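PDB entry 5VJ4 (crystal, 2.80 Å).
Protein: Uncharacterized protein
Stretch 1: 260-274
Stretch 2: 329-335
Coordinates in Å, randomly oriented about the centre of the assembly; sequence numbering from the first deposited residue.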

# COMPACT_ATOMS: atom_id res chain seq x y z
N THR A 260 1.85 16.50 -19.80
CA THR A 260 2.06 15.05 -19.93
C THR A 260 1.24 14.11 -19.00
O THR A 260 0.88 13.00 -19.39
CB THR A 260 3.54 14.71 -19.75
OG1 THR A 260 4.00 15.33 -18.54
CG2 THR A 260 4.36 15.23 -20.91
N TYR A 261 0.96 14.53 -17.77
CA TYR A 261 0.30 13.68 -16.76
C TYR A 261 -0.96 14.42 -16.34
O TYR A 261 -0.88 15.53 -15.84
CB TYR A 261 1.21 13.51 -15.54
CG TYR A 261 0.86 12.37 -14.62
CD1 TYR A 261 -0.16 12.48 -13.64
CD2 TYR A 261 1.56 11.17 -14.71
CE1 TYR A 261 -0.47 11.43 -12.80
CE2 TYR A 261 1.25 10.11 -13.87
CZ TYR A 261 0.24 10.24 -12.93
OH TYR A 261 -0.06 9.18 -12.14
N ASP A 262 -2.12 13.81 -16.52
CA ASP A 262 -3.37 14.55 -16.37
C ASP A 262 -4.21 14.07 -15.17
O ASP A 262 -3.92 13.03 -14.56
CB ASP A 262 -4.20 14.46 -17.66
CG ASP A 262 -4.63 13.02 -18.00
OD1 ASP A 262 -5.77 12.83 -18.48
OD2 ASP A 262 -3.83 12.07 -17.80
N LYS A 263 -5.27 14.82 -14.89
CA LYS A 263 -6.16 14.55 -13.76
C LYS A 263 -6.68 13.12 -13.67
O LYS A 263 -6.88 12.59 -12.58
CB LYS A 263 -7.31 15.55 -13.73
CG LYS A 263 -8.11 15.63 -12.44
CD LYS A 263 -7.33 16.13 -11.20
CE LYS A 263 -8.19 16.37 -9.96
NZ LYS A 263 -9.30 15.37 -9.81
N ASP A 264 -6.85 12.48 -14.82
CA ASP A 264 -7.39 11.12 -14.85
C ASP A 264 -6.36 10.11 -14.36
O ASP A 264 -6.72 9.21 -13.58
CB ASP A 264 -7.84 10.74 -16.27
CG ASP A 264 -9.18 11.35 -16.64
OD1 ASP A 264 -9.87 11.87 -15.74
OD2 ASP A 264 -9.54 11.30 -17.83
N LYS A 265 -5.12 10.27 -14.83
CA LYS A 265 -4.04 9.39 -14.41
C LYS A 265 -3.82 9.50 -12.91
O LYS A 265 -3.73 8.49 -12.20
CB LYS A 265 -2.76 9.73 -15.14
CG LYS A 265 -2.64 8.98 -16.45
CD LYS A 265 -1.38 9.44 -17.15
CE LYS A 265 -1.39 9.17 -18.65
NZ LYS A 265 -0.46 10.18 -19.22
N PHE A 266 -3.80 10.74 -12.44
CA PHE A 266 -3.61 11.05 -11.03
C PHE A 266 -4.70 10.36 -10.24
O PHE A 266 -4.41 9.66 -9.27
CB PHE A 266 -3.67 12.55 -10.83
CG PHE A 266 -3.69 12.98 -9.40
CD1 PHE A 266 -2.52 12.94 -8.62
CD2 PHE A 266 -4.86 13.47 -8.82
CE1 PHE A 266 -2.53 13.36 -7.29
CE2 PHE A 266 -4.88 13.90 -7.49
CZ PHE A 266 -3.71 13.85 -6.72
N ASN A 267 -5.94 10.54 -10.66
CA ASN A 267 -7.02 9.88 -9.98
C ASN A 267 -6.98 8.36 -10.00
O ASN A 267 -7.45 7.74 -9.04
CB ASN A 267 -8.36 10.41 -10.44
CG ASN A 267 -8.65 11.79 -9.89
OD1 ASN A 267 -9.54 12.48 -10.37
ND2 ASN A 267 -7.90 12.21 -8.88
N ASN A 268 -6.39 7.77 -11.05
CA ASN A 268 -6.33 6.33 -11.10
C ASN A 268 -5.41 5.74 -10.04
O ASN A 268 -5.75 4.71 -9.42
CB ASN A 268 -6.01 5.74 -12.47
CG ASN A 268 -6.12 4.20 -12.47
OD1 ASN A 268 -5.49 3.49 -13.26
ND2 ASN A 268 -6.91 3.67 -11.53
N VAL A 269 -4.27 6.37 -9.79
CA VAL A 269 -3.40 5.84 -8.73
C VAL A 269 -4.07 5.95 -7.37
O VAL A 269 -3.97 5.02 -6.56
CB VAL A 269 -1.96 6.38 -8.71
CG1 VAL A 269 -1.29 6.07 -10.02
CG2 VAL A 269 -1.99 7.85 -8.67
N LEU A 270 -4.81 7.04 -7.15
CA LEU A 270 -5.53 7.16 -5.90
C LEU A 270 -6.49 6.00 -5.72
O LEU A 270 -6.52 5.38 -4.68
CB LEU A 270 -6.30 8.46 -5.84
CG LEU A 270 -5.54 9.78 -5.92
CD1 LEU A 270 -6.44 10.92 -5.45
CD2 LEU A 270 -4.27 9.81 -5.11
N ASN A 271 -7.24 5.69 -6.77
CA ASN A 271 -8.17 4.61 -6.70
C ASN A 271 -7.54 3.25 -6.58
O ASN A 271 -8.10 2.35 -5.96
CB ASN A 271 -9.21 4.66 -7.80
CG ASN A 271 -10.49 5.37 -7.33
OD1 ASN A 271 -11.44 4.72 -6.89
ND2 ASN A 271 -10.50 6.72 -7.36
N SER A 272 -6.34 3.09 -7.13
CA SER A 272 -5.73 1.77 -7.08
C SER A 272 -5.27 1.50 -5.65
O SER A 272 -5.46 0.42 -5.06
CB SER A 272 -4.57 1.67 -8.04
OG SER A 272 -4.88 2.31 -9.26
N VAL A 273 -4.69 2.55 -5.09
CA VAL A 273 -4.05 2.49 -3.81
C VAL A 273 -5.10 2.42 -2.68
O VAL A 273 -4.90 1.75 -1.68
CB VAL A 273 -3.15 3.74 -3.71
CG1 VAL A 273 -3.18 4.37 -2.34
CG2 VAL A 273 -1.76 3.38 -4.16
N GLY A 274 -6.24 3.10 -2.86
CA GLY A 274 -7.29 3.06 -1.86
C GLY A 274 -7.19 4.13 -0.79
O GLY A 274 -6.15 4.78 -0.59
N THR A 329 6.82 9.76 -8.00
CA THR A 329 6.20 8.58 -7.47
C THR A 329 4.89 8.32 -8.22
O THR A 329 4.54 7.17 -8.49
CB THR A 329 6.07 8.62 -5.92
OG1 THR A 329 5.86 7.29 -5.41
CG2 THR A 329 4.92 9.49 -5.45
N PHE A 330 4.19 9.37 -8.59
CA PHE A 330 2.96 9.17 -9.36
C PHE A 330 3.23 8.67 -10.78
O PHE A 330 2.57 7.75 -11.25
CB PHE A 330 2.14 10.44 -9.40
CG PHE A 330 1.28 10.60 -8.21
CD1 PHE A 330 0.08 9.95 -8.15
CD2 PHE A 330 1.69 11.37 -7.13
CE1 PHE A 330 -0.72 10.05 -7.03
CE2 PHE A 330 0.89 11.50 -6.02
CZ PHE A 330 -0.33 10.82 -5.97
N LYS A 331 4.20 9.29 -11.45
CA LYS A 331 4.56 8.88 -12.79
C LYS A 331 4.98 7.40 -12.79
O LYS A 331 4.41 6.57 -13.51
CB LYS A 331 5.65 9.79 -13.38
CG LYS A 331 6.36 9.16 -14.58
CD LYS A 331 7.20 10.09 -15.44
CE LYS A 331 7.34 9.50 -16.84
NZ LYS A 331 8.64 9.81 -17.50
N GLY A 332 5.95 7.08 -11.96
CA GLY A 332 6.41 5.72 -11.85
C GLY A 332 5.27 4.76 -11.55
O GLY A 332 5.32 3.59 -11.93
N PHE A 333 4.23 5.25 -10.88
CA PHE A 333 3.14 4.37 -10.56
C PHE A 333 2.37 4.05 -11.83
O PHE A 333 2.23 2.89 -12.18
CB PHE A 333 2.25 4.99 -9.52
CG PHE A 333 1.27 4.05 -8.92
CD1 PHE A 333 0.19 3.57 -9.66
CD2 PHE A 333 1.40 3.65 -7.60
CE1 PHE A 333 -0.73 2.70 -9.09
CE2 PHE A 333 0.49 2.77 -7.02
CZ PHE A 333 -0.58 2.29 -7.77
N THR A 334 1.88 5.07 -12.53
CA THR A 334 1.13 4.82 -13.77
C THR A 334 2.01 4.15 -14.83
O THR A 334 1.49 3.44 -15.68
CB THR A 334 0.51 6.09 -14.36
OG1 THR A 334 1.47 7.11 -14.26
CG2 THR A 334 -0.74 6.51 -13.58
N ASP A 335 3.32 4.31 -14.74
CA ASP A 335 4.21 3.65 -15.70
C ASP A 335 4.48 2.18 -15.44
O ASP A 335 5.14 1.54 -16.25
CB ASP A 335 5.55 4.38 -15.86
CG ASP A 335 5.42 5.71 -16.55
OD1 ASP A 335 6.39 6.47 -16.43
OD2 ASP A 335 4.38 6.00 -17.20

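This contact is a small apolar crossing of two helices, in which a valine on one helix packs between two phenylalanines and a threonine of the other, with a tyrosine closing one end. It illustrates a general principle: when helices cross steeply, contact tends to gather around the crossing, and side chains fill the space between the axes. Here the axes of helix 263-274 and the helix containing residues 329-334 make an angle of 79° and come no nearer than 9.8 Å. At that separation the backbones stay apart, and the two stretches bury 472 Å² between them, counting both sides.

The helical repeat accounts for the side chains that point directly across. Phe330, Phe333 and Thr334 lie at spacings of three and four, so all three CA-to-CB bonds point toward the first stretch, whereas Lys331 starts sideways and its end leads away. On the facing helix, Val269, Ser272 and Val273 follow the same rhythm and also point toward their partners.

Val269 is the centre of the arrangement. Its CB sits over the face of the Phe333 ring, 4.0 Å from the centroid and 23° off the ring normal, a CH-pi contact. From there its two methyls diverge. CG2 meets the edge of the Phe330 ring, 3.0 Å from Phe330 CD1, while CG1 lies 3.6 Å from Thr334 CG2. A beta-branched side chain can thus address several neighbours at once, without long extension.

Phe330 gives up more area to the contact than any other residue, 95 Å², and its ring is approached both over one face and at its edge. The CA-to-CB bond of Phe266 points sideways, but the end of its side chain comes nearer, placing CE1 over one face of the Phe330 ring, with Phe266 CE1 3.6 Å from Phe330 CZ. The two centroids are 5.1 Å apart and the planes inclined at 42°, an oblique pairing. Leu270 shows a similar indirect approach: its CA-to-CB bond points away, yet its end comes nearer, bringing Leu270 CD2 to 4.0 Å from Phe330 CE1 at the ring edge.

Further along the first helix, Val273 and Ser272 meet Phe333: Val273 CG2 is 3.7 Å from Phe333 CE2, and Ser272 CB is 4.0 Å from Phe333 CZ. Ser272 presents its CB here, while its OG donates a hydrogen bond to the carbonyl of Asn268 within its own helix (Ser272 OG to Asn268 O, 2.6 Å).

Tyr261 lies just before the helix and contributes both ring and hydroxyl. Its CE2 is 3.7 Å from Lys331 CA, so the ring packs close to the backbone there, and Thr334 OG1 approaches the ring edge, 3.0 Å from Tyr261 CE2. The polar atoms of the contact gather at this end: Tyr261 OH is 3.1 Å from Phe330 O and 3.3 Å from Thr334 OG1, although the geometry leaves the hydrogen bonding open.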